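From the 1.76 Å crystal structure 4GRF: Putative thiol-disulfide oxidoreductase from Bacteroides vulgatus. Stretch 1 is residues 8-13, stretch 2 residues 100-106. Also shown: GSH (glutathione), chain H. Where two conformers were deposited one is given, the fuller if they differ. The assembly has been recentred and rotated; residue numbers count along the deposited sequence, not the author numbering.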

ATOM      1  N   VAL A   8     -11.131   7.179   9.053  1.00 21.51           N
ATOM      2  CA  VAL A   8     -10.810   7.793   7.769  1.00 19.96           C
ATOM      3  C   VAL A   8      -9.300   7.691   7.560  1.00 24.06           C
ATOM      4  O   VAL A   8      -8.512   8.103   8.424  1.00 24.59           O
ATOM      5  CB  VAL A   8     -11.234   9.270   7.747  1.00 24.77           C
ATOM      6  CG1 VAL A   8     -10.804   9.965   6.459  1.00 29.82           C
ATOM      7  CG2 VAL A   8     -12.742   9.377   7.956  1.00 27.29           C
ATOM      8  N   ALA A   9      -8.890   7.135   6.424  1.00 20.59           N
ATOM      9  CA  ALA A   9      -7.471   7.006   6.150  1.00 20.85           C
ATOM     10  C   ALA A   9      -6.841   8.389   5.947  1.00 15.76           C
ATOM     11  O   ALA A   9      -7.267   9.160   5.078  1.00 20.28           O
ATOM     12  CB  ALA A   9      -7.253   6.137   4.928  1.00 22.50           C
ATOM     13  N   PRO A  10      -5.824   8.712   6.747  1.00 19.44           N
ATOM     14  CA  PRO A  10      -5.118   9.977   6.566  1.00 21.18           C
ATOM     15  C   PRO A  10      -4.441  10.148   5.208  1.00 26.19           C
ATOM     16  O   PRO A  10      -4.132   9.169   4.499  1.00 19.69           O
ATOM     17  CB  PRO A  10      -4.085   9.965   7.692  1.00 20.06           C
ATOM     18  CG  PRO A  10      -4.670   9.092   8.724  1.00 21.52           C
ATOM     19  CD  PRO A  10      -5.381   8.016   7.964  1.00 21.64           C
ATOM     20  N   ALA A  11      -4.237  11.404   4.841  1.00 25.32           N
ATOM     21  CA  ALA A  11      -3.630  11.718   3.563  1.00 25.83           C
ATOM     22  C   ALA A  11      -2.228  11.100   3.425  1.00 20.83           C
ATOM     23  O   ALA A  11      -1.464  10.998   4.381  1.00 23.17           O
ATOM     24  CB  ALA A  11      -3.586  13.228   3.364  1.00 30.46           C
ATOM     25  N   ILE A  12      -1.912  10.688   2.198  1.00 21.15           N
ATOM     26  CA  ILE A  12      -0.591  10.204   1.832  1.00 18.97           C
ATOM     27  C   ILE A  12      -0.278  10.725   0.428  1.00 18.99           C
ATOM     28  O   ILE A  12      -1.123  10.622  -0.479  1.00 18.45           O
ATOM     29  CB  ILE A  12      -0.513   8.656   1.754  1.00 21.46           C
ATOM     30  CG1 ILE A  12      -1.015   7.960   3.022  1.00 19.30           C
ATOM     31  CG2 ILE A  12       0.922   8.201   1.478  1.00 21.21           C
ATOM     32  CD1 ILE A  12      -1.132   6.459   2.841  1.00 20.54           C
ATOM     33  N   THR A  13       0.924  11.275   0.243  1.00 18.73           N
ATOM     34  CA  THR A  13       1.421  11.606  -1.075  1.00 17.05           C
ATOM     35  C   THR A  13       2.873  11.185  -1.147  1.00 17.72           C
ATOM     36  O   THR A  13       3.616  11.367  -0.183  1.00 21.05           O
ATOM     37  CB  THR A  13       1.350  13.113  -1.379  1.00 25.81           C
ATOM     38  OG1 THR A  13       0.037  13.605  -1.090  1.00 34.17           O
ATOM     39  CG2 THR A  13       1.645  13.367  -2.843  1.00 22.99           C
ATOM     40  N   ASP A 100       5.556  11.979   9.626  1.00 23.99           N
ATOM     41  CA  ASP A 100       4.155  12.415   9.689  1.00 27.97           C
ATOM     42  C   ASP A 100       3.187  11.314   9.244  1.00 27.12           C
ATOM     43  O   ASP A 100       2.142  11.112   9.850  1.00 25.07           O
ATOM     44  CB  ASP A 100       3.930  13.650   8.824  1.00 31.65           C
ATOM     45  CG  ASP A 100       4.668  14.862   9.345  1.00 55.05           C
ATOM     46  OD1 ASP A 100       4.769  15.009  10.587  1.00 42.34           O
ATOM     47  OD2 ASP A 100       5.150  15.658   8.513  1.00 50.22           O
ATOM     48  N   VAL A 101       3.535  10.616   8.168  1.00 25.35           N
ATOM     49  CA  VAL A 101       2.686   9.546   7.660  1.00 27.24           C
ATOM     50  C   VAL A 101       2.618   8.394   8.651  1.00 19.95           C
ATOM     51  O   VAL A 101       1.528   7.909   8.975  1.00 23.66           O
ATOM     52  CB  VAL A 101       3.162   9.066   6.263  1.00 22.78           C
ATOM     53  CG1 VAL A 101       2.416   7.812   5.846  1.00 23.04           C
ATOM     54  CG2 VAL A 101       2.936  10.173   5.248  1.00 27.34           C
ATOM     55  N   LEU A 102       3.774   7.913   9.116  1.00 23.41           N
ATOM     56  CA  LEU A 102       3.792   6.832  10.083  1.00 26.52           C
ATOM     57  C   LEU A 102       3.033   7.176  11.350  1.00 23.02           C
ATOM     58  O   LEU A 102       2.319   6.338  11.887  1.00 22.23           O
ATOM     59  CB  LEU A 102       5.210   6.432  10.441  1.00 25.16           C
ATOM     60  CG  LEU A 102       5.997   5.878   9.250  1.00 31.21           C
ATOM     61  CD1 LEU A 102       7.397   5.512   9.687  1.00 31.56           C
ATOM     62  CD2 LEU A 102       5.296   4.668   8.640  1.00 34.51           C
ATOM     63  N   GLU A 103       3.202   8.394  11.848  1.00 24.91           N
ATOM     64  CA  GLU A 103       2.482   8.782  13.048  1.00 29.63           C
ATOM     65  C   GLU A 103       0.981   8.834  12.782  1.00 24.31           C
ATOM     66  O   GLU A 103       0.195   8.340  13.577  1.00 23.37           O
ATOM     67  CB  GLU A 103       2.989  10.117  13.564  1.00 34.72           C
ATOM     68  CG  GLU A 103       4.375  10.021  14.178  1.00 51.35           C
ATOM     69  CD  GLU A 103       4.879  11.363  14.666  1.00 68.08           C
ATOM     70  OE1 GLU A 103       4.112  12.346  14.574  1.00 49.60           O
ATOM     71  OE2 GLU A 103       6.037  11.431  15.134  1.00 70.20           O
ATOM     72  N   SER A 104       0.589   9.389  11.640  1.00 24.46           N
ATOM     73  CA  SER A 104      -0.830   9.543  11.330  1.00 26.32           C
ATOM     74  C   SER A 104      -1.555   8.196  11.213  1.00 24.68           C
ATOM     75  O   SER A 104      -2.736   8.111  11.510  1.00 22.10           O
ATOM     76  CB  SER A 104      -1.021  10.390  10.061  1.00 25.22           C
ATOM     77  OG  SER A 104      -0.774   9.650   8.882  1.00 25.65           O
ATOM     78  N   TYR A 105      -0.843   7.150  10.767  1.00 23.40           N
ATOM     79  CA  TYR A 105      -1.410   5.805  10.673  1.00 20.34           C
ATOM     80  C   TYR A 105      -1.072   4.952  11.884  1.00 22.90           C
ATOM     81  O   TYR A 105      -1.463   3.786  11.954  1.00 24.28           O
ATOM     82  CB  TYR A 105      -0.935   5.105   9.386  1.00 23.42           C
ATOM     83  CG  TYR A 105      -1.722   5.521   8.160  1.00 21.47           C
ATOM     84  CD1 TYR A 105      -1.395   6.677   7.455  1.00 18.95           C
ATOM     85  CD2 TYR A 105      -2.809   4.758   7.715  1.00 16.77           C
ATOM     86  CE1 TYR A 105      -2.111   7.051   6.329  1.00 18.00           C
ATOM     87  CE2 TYR A 105      -3.531   5.111   6.594  1.00 18.65           C
ATOM     88  CZ  TYR A 105      -3.204   6.259   5.908  1.00 17.47           C
ATOM     89  OH  TYR A 105      -3.931   6.601   4.815  1.00 19.30           O
ATOM     90  N   CYS A 106      -0.363   5.566  12.829  1.00 24.13           N
ATOM     91  CA  CYS A 106       0.141   4.904  14.023  0.50 23.17           C
ATOM     92  C   CYS A 106       0.821   3.579  13.709  1.00 23.50           C
ATOM     93  O   CYS A 106       0.513   2.536  14.295  1.00 27.80           O
ATOM     94  CB  CYS A 106      -0.944   4.659  15.043  0.50 27.48           C
ATOM     95  SG  CYS A 106      -0.193   3.917  16.497  0.50 26.71           S
TER
HETATM   96  N1  GSH H 507      -8.061   9.601  16.109  0.50 38.59           N
HETATM   97  CA1 GSH H 507      -7.063   8.773  16.838  0.50 31.42           C
HETATM   98  C1  GSH H 507      -6.750   9.338  18.197  0.50 34.53           C
HETATM   99  O11 GSH H 507      -6.782   8.574  19.187  0.50 27.98           O
HETATM  100  O12 GSH H 507      -6.465  10.555  18.290  0.50 30.68           O
HETATM  101  CB1 GSH H 507      -5.800   8.670  15.986  0.50 32.72           C
HETATM  102  CG1 GSH H 507      -4.607   8.161  16.792  0.50 34.66           C
HETATM  103  CD1 GSH H 507      -4.587   6.647  16.837  0.50 36.66           C
HETATM  104  OE1 GSH H 507      -5.400   5.963  16.231  0.50 29.54           O
HETATM  105  N2  GSH H 507      -3.618   6.097  17.566  0.50 32.06           N
HETATM  106  CA2 GSH H 507      -3.465   4.661  17.625  0.50 25.46           C
HETATM  107  C2  GSH H 507      -4.691   3.987  18.165  0.50 36.95           C
HETATM  108  O2  GSH H 507      -5.211   4.361  19.206  0.50 37.03           O
HETATM  109  CB2 GSH H 507      -2.255   4.286  18.481  0.50 23.83           C
HETATM  110  SG2 GSH H 507      -0.762   5.180  18.004  0.50 29.51           S
HETATM  111  N3  GSH H 507      -5.128   2.973  17.427  0.50 36.14           N
HETATM  112  CA3 GSH H 507      -6.263   2.141  17.773  0.50 37.94           C
HETATM  113  C3  GSH H 507      -6.275   0.886  16.918  0.50 44.99           C
HETATM  114  O31 GSH H 507      -7.212   0.079  17.066  0.50 46.16           O
HETATM  115  O32 GSH H 507      -5.352   0.696  16.087  0.50 39.84           O
HETATM  116  O   HOH W   1      -0.926  11.716   6.924  1.00 29.82           O

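Tyr 105 dominates this contact. Its ring is the main bump, and residues 9 to 12 curve around it to make the hollow. No other residue in either stretch has as much area covered by the opposing one. The CA-to-CB bond of Tyr 105 points sideways, but chi1 near -81° carries the ring in among the residues of stretch 1.

Pro 10 closes over one face of the ring. Its CD lies 3.7 Å from the ring centroid, 21° off the normal, in a CH-pi contact. Pro 10 CD also approaches Tyr 105 CZ at 3.5 Å. The puckered proline ring lies along this face, off to one side of its centre, with CD over the ring. At the tip of the ring, Tyr 105 OH donates a hydrogen bond to Pro 10 O at 2.6 Å. This short bond ties the end of the side chain to the backbone of the loop. Pro 10 N is also near, but it has no hydrogen to share.

Ala 9 and Ile 12 complete the pocket. Ala 9 CB is 3.4 Å from Tyr 105 OH. Ile 12 CG1 packs 3.6 Å from Tyr 105 CE1, and Ile 12 CD1 reaches to 3.4 Å from Tyr 105 OH. Ile 12 also meets the helix more loosely, with CG1 4.4 Å from Val 101 CG1.

The pyrrolidine ring of Pro 10 also rests against Ser 104. Pro 10 CG is 3.5 Å from Ser 104 O, and Pro 10 CB is 3.5 Å from Ser 104 OG. The serine hydroxyl turns back to its own helix, where Ser 104 OG donates to Val 101 O at 2.9 Å. A water bridges the stretches beside it, donating to Ala 11 O at 2.7 Å and to Ser 104 OG at 2.9 Å.

Cys 106 takes no part in this packing. Its SG is bonded to glutathione SG2 at 2.0 Å, a mixed disulfide.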